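Local coordinates for protein catalase (Bacillus pumilus, PDB 4QON) that probably catalyses the breakdown of hydrogen peroxide into water and oxygen as a haem-containing catalase built of four subunits, at residues A[134-139]-A[166-171]; A[177-182]-A[438-443]. All coordinates share one frame; numbering follows the deposited sequence.

Overall arrangement
The two contacts lie about 16 Å apart between centres, on the same side of the chain's centre, and follow each other in series along the chain. Contact 1 joins the loop after strand 123-130 to the end of helix 161-169. Contact 2 joins the next helix, 175-181, to helix 434-448 of the C-terminal helical region. The two also touch: Phe136 packs on Met177 and Leu181, its ring atom CZ lying 3.8 Å from Leu181 CD2. Helix 175-181 therefore serves both contacts: Met177 and Leu181 meet Phe136 of contact 1, while Thr179 and the adjoining Phe182 meet helix 434-448. Each contact has a bound catechol beside it, and that of contact 1 lies near the haem.

Contact 1: A[134-139]-A[166-171]; sequences IFFIRD and DFMTLT. With CAQ (catechol), chain G.
Phe136 and Met168 meet in a Met-aromatic contact that ties the loop beside the haem to the end of helix 161-169. The methyl CE of Met168 comes within 3.6 Å of Phe136 CD2, while SD lies 4.8 Å from the ring centroid and 56° off the normal, an oblique approach. A bend in the thioether chain (chi2 -70°) carries its end toward the ring. Beside this pair, Ile137 CG2 sits 3.9 Å from Thr171 CG2 and also reaches the edge of the Phe167 ring near its plane. No hydrogen bond crosses the interface, which is buried and apolar.

Phe136 turns another part of its ring to a catechol, with CE1 3.6 Å from C6 of the ligand. Phe135, which also touches the haem, brings CE1 to 3.4 Å from C5, and one face of its ring is covered by Phe136 CD1. This catechol is hydrogen-bonded to His57 and Asn130. Farther out, Met146 packs on both Phe136 and Phe167, and Pro386 of a neighbouring subunit packs on Thr171. The Thr171 side chain is held with CG2 turned to Ile137 by its OG1, which stands over the centre of the Phe167 ring and donates a 2.8 Å hydrogen bond to Phe167 O.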
loop_
_atom_site.group_PDB
_atom_site.type_symbol
_atom_site.label_atom_id
_atom_site.label_comp_id
_atom_site.label_asym_id
_atom_site.label_seq_id
_atom_site.Cartn_x
_atom_site.Cartn_y
_atom_site.Cartn_z
ATOM N N ILE A 134 -5.574 26.641 23.247
ATOM C CA ILE A 134 -6.842 25.917 23.413
ATOM C C ILE A 134 -7.285 25.319 22.094
ATOM O O ILE A 134 -6.608 25.473 21.093
ATOM C CB ILE A 134 -7.942 26.812 23.949
ATOM C CG1 ILE A 134 -8.086 28.072 23.077
ATOM C CG2 ILE A 134 -7.674 27.217 25.386
ATOM C CD1 ILE A 134 -9.402 28.719 23.335
ATOM N N PHE A 135 -8.407 24.619 22.095
ATOM C CA PHE A 135 -8.937 24.040 20.868
ATOM C C PHE A 135 -10.436 24.353 20.680
ATOM O O PHE A 135 -11.097 24.833 21.592
ATOM C CB PHE A 135 -8.701 22.512 20.837
ATOM C CG PHE A 135 -8.411 21.963 19.449
ATOM C CD1 PHE A 135 -7.335 22.404 18.750
ATOM C CD2 PHE A 135 -9.237 20.999 18.856
ATOM C CE1 PHE A 135 -7.073 21.933 17.466
ATOM C CE2 PHE A 135 -8.981 20.520 17.586
ATOM C CZ PHE A 135 -7.887 20.979 16.897
ATOM N N PHE A 136 -10.929 24.035 19.489
ATOM C CA PHE A 136 -12.298 24.290 19.042
ATOM C C PHE A 136 -13.298 23.318 19.682
ATOM O O PHE A 136 -14.472 23.641 19.823
ATOM C CB PHE A 136 -12.425 24.039 17.555
ATOM C CG PHE A 136 -11.476 24.835 16.702
ATOM C CD1 PHE A 136 -10.243 24.299 16.320
ATOM C CD2 PHE A 136 -11.883 26.059 16.168
ATOM C CE1 PHE A 136 -9.386 25.017 15.514
ATOM C CE2 PHE A 136 -11.054 26.766 15.337
ATOM C CZ PHE A 136 -9.792 26.249 15.014
ATOM N N ILE A 137 -12.825 22.112 19.997
ATOM C CA ILE A 137 -13.687 20.995 20.435
ATOM C C ILE A 137 -13.048 20.324 21.655
ATOM O O ILE A 137 -11.893 20.603 21.959
ATOM C CB ILE A 137 -13.975 19.972 19.303
ATOM C CG1 ILE A 137 -12.683 19.479 18.620
ATOM C CG2 ILE A 137 -14.903 20.583 18.245
ATOM C CD1 ILE A 137 -12.900 18.274 17.728
ATOM N N ARG A 138 -13.808 19.474 22.352
ATOM C CA ARG A 138 -13.328 18.801 23.549
ATOM C C ARG A 138 -13.449 17.310 23.542
ATOM O O ARG A 138 -13.195 16.681 24.561
ATOM C CB ARG A 138 -14.060 19.333 24.787
ATOM C CG ARG A 138 -15.575 19.144 24.755
ATOM C CD ARG A 138 -16.240 19.465 26.101
ATOM N NE ARG A 138 -16.109 20.852 26.495
ATOM C CZ ARG A 138 -17.073 21.794 26.441
ATOM N NH1 ARG A 138 -18.292 21.539 25.994
ATOM N NH2 ARG A 138 -16.816 23.011 26.894
ATOM N N ASP A 139 -13.866 16.725 22.402
ATOM C CA ASP A 139 -13.989 15.293 22.292
ATOM C C ASP A 139 -13.549 14.860 20.873
ATOM O O ASP A 139 -14.027 15.371 19.900
ATOM C CB ASP A 139 -15.428 14.885 22.524
ATOM C CG ASP A 139 -15.613 13.378 22.684
ATOM O OD1 ASP A 139 -15.130 12.595 21.790
ATOM O OD2 ASP A 139 -16.297 12.960 23.680
ATOM N N ASP A 166 -21.206 26.856 9.941
ATOM C CA ASP A 166 -22.352 25.980 10.293
ATOM C C ASP A 166 -21.944 25.035 11.426
ATOM O O ASP A 166 -22.578 24.995 12.483
ATOM C CB ASP A 166 -22.805 25.207 9.059
ATOM C CG ASP A 166 -24.078 24.345 9.311
ATOM O OD1 ASP A 166 -24.888 24.701 10.191
ATOM O OD2 ASP A 166 -24.246 23.330 8.571
ATOM N N PHE A 167 -20.834 24.348 11.244
ATOM C CA PHE A 167 -20.317 23.503 12.287
ATOM C C PHE A 167 -19.973 24.253 13.590
ATOM O O PHE A 167 -20.347 23.826 14.664
ATOM C CB PHE A 167 -19.095 22.744 11.801
ATOM C CG PHE A 167 -18.495 21.860 12.866
ATOM C CD1 PHE A 167 -18.971 20.533 13.026
ATOM C CD2 PHE A 167 -17.532 22.342 13.706
ATOM C CE1 PHE A 167 -18.421 19.726 14.013
ATOM C CE2 PHE A 167 -17.027 21.582 14.746
ATOM C CZ PHE A 167 -17.473 20.254 14.895
ATOM N N MET A 168 -19.185 25.327 13.492
ATOM C CA MET A 168 -18.717 25.955 14.705
ATOM C C MET A 168 -19.858 26.504 15.504
ATOM O O MET A 168 -19.819 26.484 16.739
ATOM C CB MET A 168 -17.671 27.029 14.433
ATOM C CG MET A 168 -16.403 26.487 13.794
ATOM S SD MET A 168 -15.392 25.468 14.886
ATOM C CE MET A 168 -14.215 24.941 13.649
ATOM N N THR A 169 -20.827 27.103 14.815
ATOM C CA THR A 169 -21.935 27.720 15.526
ATOM C C THR A 169 -22.781 26.708 16.273
ATOM O O THR A 169 -23.337 27.037 17.323
ATOM C CB THR A 169 -22.828 28.569 14.582
ATOM O OG1 THR A 169 -23.342 27.772 13.531
ATOM C CG2 THR A 169 -22.042 29.776 14.025
ATOM N N LEU A 170 -22.903 25.514 15.713
ATOM C CA LEU A 170 -23.640 24.428 16.349
ATOM C C LEU A 170 -22.772 23.664 17.369
ATOM O O LEU A 170 -23.224 22.679 17.940
ATOM C CB LEU A 170 -24.190 23.480 15.265
ATOM C CG LEU A 170 -25.191 24.063 14.255
ATOM C CD1 LEU A 170 -25.571 23.050 13.201
ATOM C CD2 LEU A 170 -26.436 24.504 15.005
ATOM N N THR A 171 -21.576 24.190 17.647
ATOM C CA THR A 171 -20.570 23.617 18.509
ATOM C C THR A 171 -20.015 24.802 19.358
ATOM O O THR A 171 -18.846 25.195 19.212
ATOM C CB THR A 171 -19.468 22.961 17.647
ATOM O OG1 THR A 171 -20.062 21.958 16.786
ATOM C CG2 THR A 171 -18.428 22.252 18.514
HETATM C C1 CAQ G . -7.879 21.467 12.975
HETATM C C2 CAQ G . -7.139 20.315 13.083
HETATM C C3 CAQ G . -5.929 20.331 13.740
HETATM O O3 CAQ G . -5.157 19.221 13.905
HETATM C C4 CAQ G . -5.455 21.612 14.321
HETATM O O4 CAQ G . -4.299 21.566 14.982
HETATM C C5 CAQ G . -6.222 22.762 14.232
HETATM C C6 CAQ G . -7.423 22.669 13.539
#

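Contact 2: A[177-182]-A[438-443]; sequences MLTWLF and QALIKN. With CAQ (catechol), chain H.
The Phe182 ring and the amide of Asn443 are the flat groups where helix 175-181 docks, helix end against helix flank, on helix 434-448 of the C-terminal region. The ring has Leu178 O at its edge, in plane, and is approached obliquely by Asn443 O and by C1 of a catechol, which lies 3.8 Å from Phe182 CZ. Arg109 O and Asp110 OD1 hydrogen-bond this ligand. The Asn443 amide holds Phe182 O almost in its own plane: ND2 donates to that oxygen at 2.9 Å along a nearly straight N-H (164°), although the donor stands well above the carbonyl plane. A second bond from ND2 to Asp184 OD1 helps fix the amide's rotation. Cut back to alanine, this residue would probably leave Phe182 O without its amide donor, Asp184 OD1 without this partner, and a gap where CG and ND2 had filled the helix junction.

Leu440 supplies the apolar part. Its chain runs out opposite the backbone N (chi1 171°), which brings the branch CD1 against the last turn of helix 175-181, 3.7 Å from Phe182 CB and 3.8 Å from Thr179 O, while Tyr470 and Tyr429 pack on the same side chain. Thr179, its OG1 bonded to Thr175 O one turn earlier, offers CG2 to Leu440 CD2. Phe182 O also receives a CA-H...O contact from Leu440 CA, 3.3 Å long with 177° at the hydrogen.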
loop_
_atom_site.group_PDB
_atom_site.type_symbol
_atom_site.label_atom_id
_atom_site.label_comp_id
_atom_site.label_asym_id
_atom_site.label_seq_id
_atom_site.Cartn_x
_atom_site.Cartn_y
_atom_site.Cartn_z
ATOM N N MET A 177 -11.857 29.500 21.315
ATOM C CA MET A 177 -10.829 29.335 20.278
ATOM C C MET A 177 -10.976 30.313 19.119
ATOM O O MET A 177 -9.994 30.915 18.678
ATOM C CB MET A 177 -10.834 27.901 19.745
ATOM C CG MET A 177 -9.775 27.585 18.688
ATOM S SD MET A 177 -8.070 27.691 19.285
ATOM C CE MET A 177 -7.236 26.753 18.008
ATOM N N LEU A 178 -12.205 30.516 18.662
ATOM C CA LEU A 178 -12.447 31.480 17.572
ATOM C C LEU A 178 -12.051 32.924 17.972
ATOM O O LEU A 178 -11.601 33.709 17.152
ATOM C CB LEU A 178 -13.897 31.397 17.086
ATOM C CG LEU A 178 -14.261 30.033 16.464
ATOM C CD1 LEU A 178 -15.744 29.825 16.385
ATOM C CD2 LEU A 178 -13.721 29.930 15.044
ATOM N N THR A 179 -12.245 33.241 19.249
ATOM C CA THR A 179 -11.838 34.517 19.797
ATOM C C THR A 179 -10.311 34.746 19.762
ATOM O O THR A 179 -9.872 35.901 19.727
ATOM C CB THR A 179 -12.441 34.684 21.218
ATOM O OG1 THR A 179 -13.858 34.480 21.147
ATOM C CG2 THR A 179 -12.190 36.066 21.771
ATOM N N TRP A 180 -9.507 33.671 19.844
ATOM C CA TRP A 180 -8.062 33.798 19.614
ATOM C C TRP A 180 -7.710 33.790 18.154
ATOM O O TRP A 180 -6.858 34.571 17.722
ATOM C CB TRP A 180 -7.287 32.664 20.264
ATOM C CG TRP A 180 -7.195 32.652 21.710
ATOM C CD1 TRP A 180 -8.194 32.375 22.571
ATOM C CD2 TRP A 180 -6.002 32.762 22.488
ATOM N NE1 TRP A 180 -7.718 32.362 23.844
ATOM C CE2 TRP A 180 -6.376 32.634 23.823
ATOM C CE3 TRP A 180 -4.671 33.066 22.192
ATOM C CZ2 TRP A 180 -5.459 32.765 24.877
ATOM C CZ3 TRP A 180 -3.768 33.209 23.239
ATOM C CH2 TRP A 180 -4.163 33.041 24.555
ATOM N N LEU A 181 -8.297 32.860 17.401
ATOM C CA LEU A 181 -7.920 32.626 16.004
ATOM C C LEU A 181 -8.289 33.817 15.110
ATOM O O LEU A 181 -7.636 34.062 14.093
ATOM C CB LEU A 181 -8.600 31.374 15.473
ATOM C CG LEU A 181 -8.285 30.923 14.032
ATOM C CD1 LEU A 181 -6.836 30.522 13.912
ATOM C CD2 LEU A 181 -9.213 29.778 13.710
ATOM N N PHE A 182 -9.306 34.584 15.482
ATOM C CA PHE A 182 -9.634 35.767 14.663
ATOM C C PHE A 182 -9.060 37.078 15.154
ATOM O O PHE A 182 -9.322 38.117 14.532
ATOM C CB PHE A 182 -11.142 35.823 14.360
ATOM C CG PHE A 182 -11.567 34.821 13.294
ATOM C CD1 PHE A 182 -11.977 33.544 13.644
ATOM C CD2 PHE A 182 -11.570 35.180 11.965
ATOM C CE1 PHE A 182 -12.381 32.659 12.681
ATOM C CE2 PHE A 182 -11.957 34.301 10.995
ATOM C CZ PHE A 182 -12.361 33.028 11.345
ATOM N N GLN A 438 -10.735 45.823 17.544
ATOM C CA GLN A 438 -11.079 46.213 16.175
ATOM C C GLN A 438 -10.645 45.189 15.131
ATOM O O GLN A 438 -11.368 44.939 14.168
ATOM C CB GLN A 438 -10.544 47.633 15.842
ATOM C CG GLN A 438 -11.410 48.702 16.497
ATOM C CD GLN A 438 -10.878 50.122 16.324
ATOM O OE1 GLN A 438 -10.159 50.430 15.354
ATOM N NE2 GLN A 438 -11.187 50.980 17.279
ATOM N N ALA A 439 -9.447 44.648 15.297
ATOM C CA ALA A 439 -8.904 43.704 14.326
ATOM C C ALA A 439 -9.772 42.444 14.370
ATOM O O ALA A 439 -10.106 41.904 13.328
ATOM C CB ALA A 439 -7.451 43.381 14.645
ATOM N N LEU A 440 -10.098 41.974 15.566
ATOM C CA LEU A 440 -10.950 40.776 15.754
ATOM C C LEU A 440 -12.294 40.968 15.036
ATOM O O LEU A 440 -12.724 40.135 14.272
ATOM C CB LEU A 440 -11.203 40.533 17.245
ATOM C CG LEU A 440 -12.232 39.460 17.641
ATOM C CD1 LEU A 440 -11.778 38.077 17.211
ATOM C CD2 LEU A 440 -12.549 39.485 19.125
ATOM N N ILE A 441 -12.934 42.127 15.246
ATOM C CA ILE A 441 -14.235 42.347 14.649
ATOM C C ILE A 441 -14.115 42.402 13.123
ATOM O O ILE A 441 -14.948 41.848 12.420
ATOM C CB ILE A 441 -14.897 43.636 15.212
ATOM C CG1 ILE A 441 -15.117 43.465 16.733
ATOM C CG2 ILE A 441 -16.188 43.955 14.467
ATOM C CD1 ILE A 441 -16.072 42.352 17.116
ATOM N N LYS A 442 -13.073 43.080 12.640
ATOM C CA LYS A 442 -12.773 43.208 11.214
ATOM C C LYS A 442 -12.580 41.843 10.601
ATOM O O LYS A 442 -13.149 41.534 9.563
ATOM C CB LYS A 442 -11.501 44.020 11.032
ATOM C CG LYS A 442 -11.053 44.238 9.608
ATOM C CD LYS A 442 -9.651 44.804 9.622
ATOM C CE LYS A 442 -9.315 45.478 8.305
ATOM N NZ LYS A 442 -8.697 44.531 7.343
ATOM N N ASN A 443 -11.768 41.019 11.254
ATOM C CA ASN A 443 -11.438 39.685 10.682
ATOM C C ASN A 443 -12.669 38.779 10.708
ATOM O O ASN A 443 -12.954 38.064 9.737
ATOM C CB ASN A 443 -10.279 39.030 11.456
ATOM C CG ASN A 443 -8.963 39.809 11.383
ATOM O OD1 ASN A 443 -8.689 40.543 10.407
ATOM N ND2 ASN A 443 -8.105 39.612 12.400
HETATM C C1 CAQ H . -11.470 29.498 10.395
HETATM C C2 CAQ H . -10.354 29.430 9.582
HETATM C C3 CAQ H . -9.379 28.476 9.852
HETATM O O3 CAQ H . -8.283 28.322 9.096
HETATM C C4 CAQ H . -9.516 27.554 10.982
HETATM O O4 CAQ H . -8.503 26.646 11.177
HETATM C C5 CAQ H . -10.653 27.658 11.786
HETATM C C6 CAQ H . -11.622 28.627 11.489
#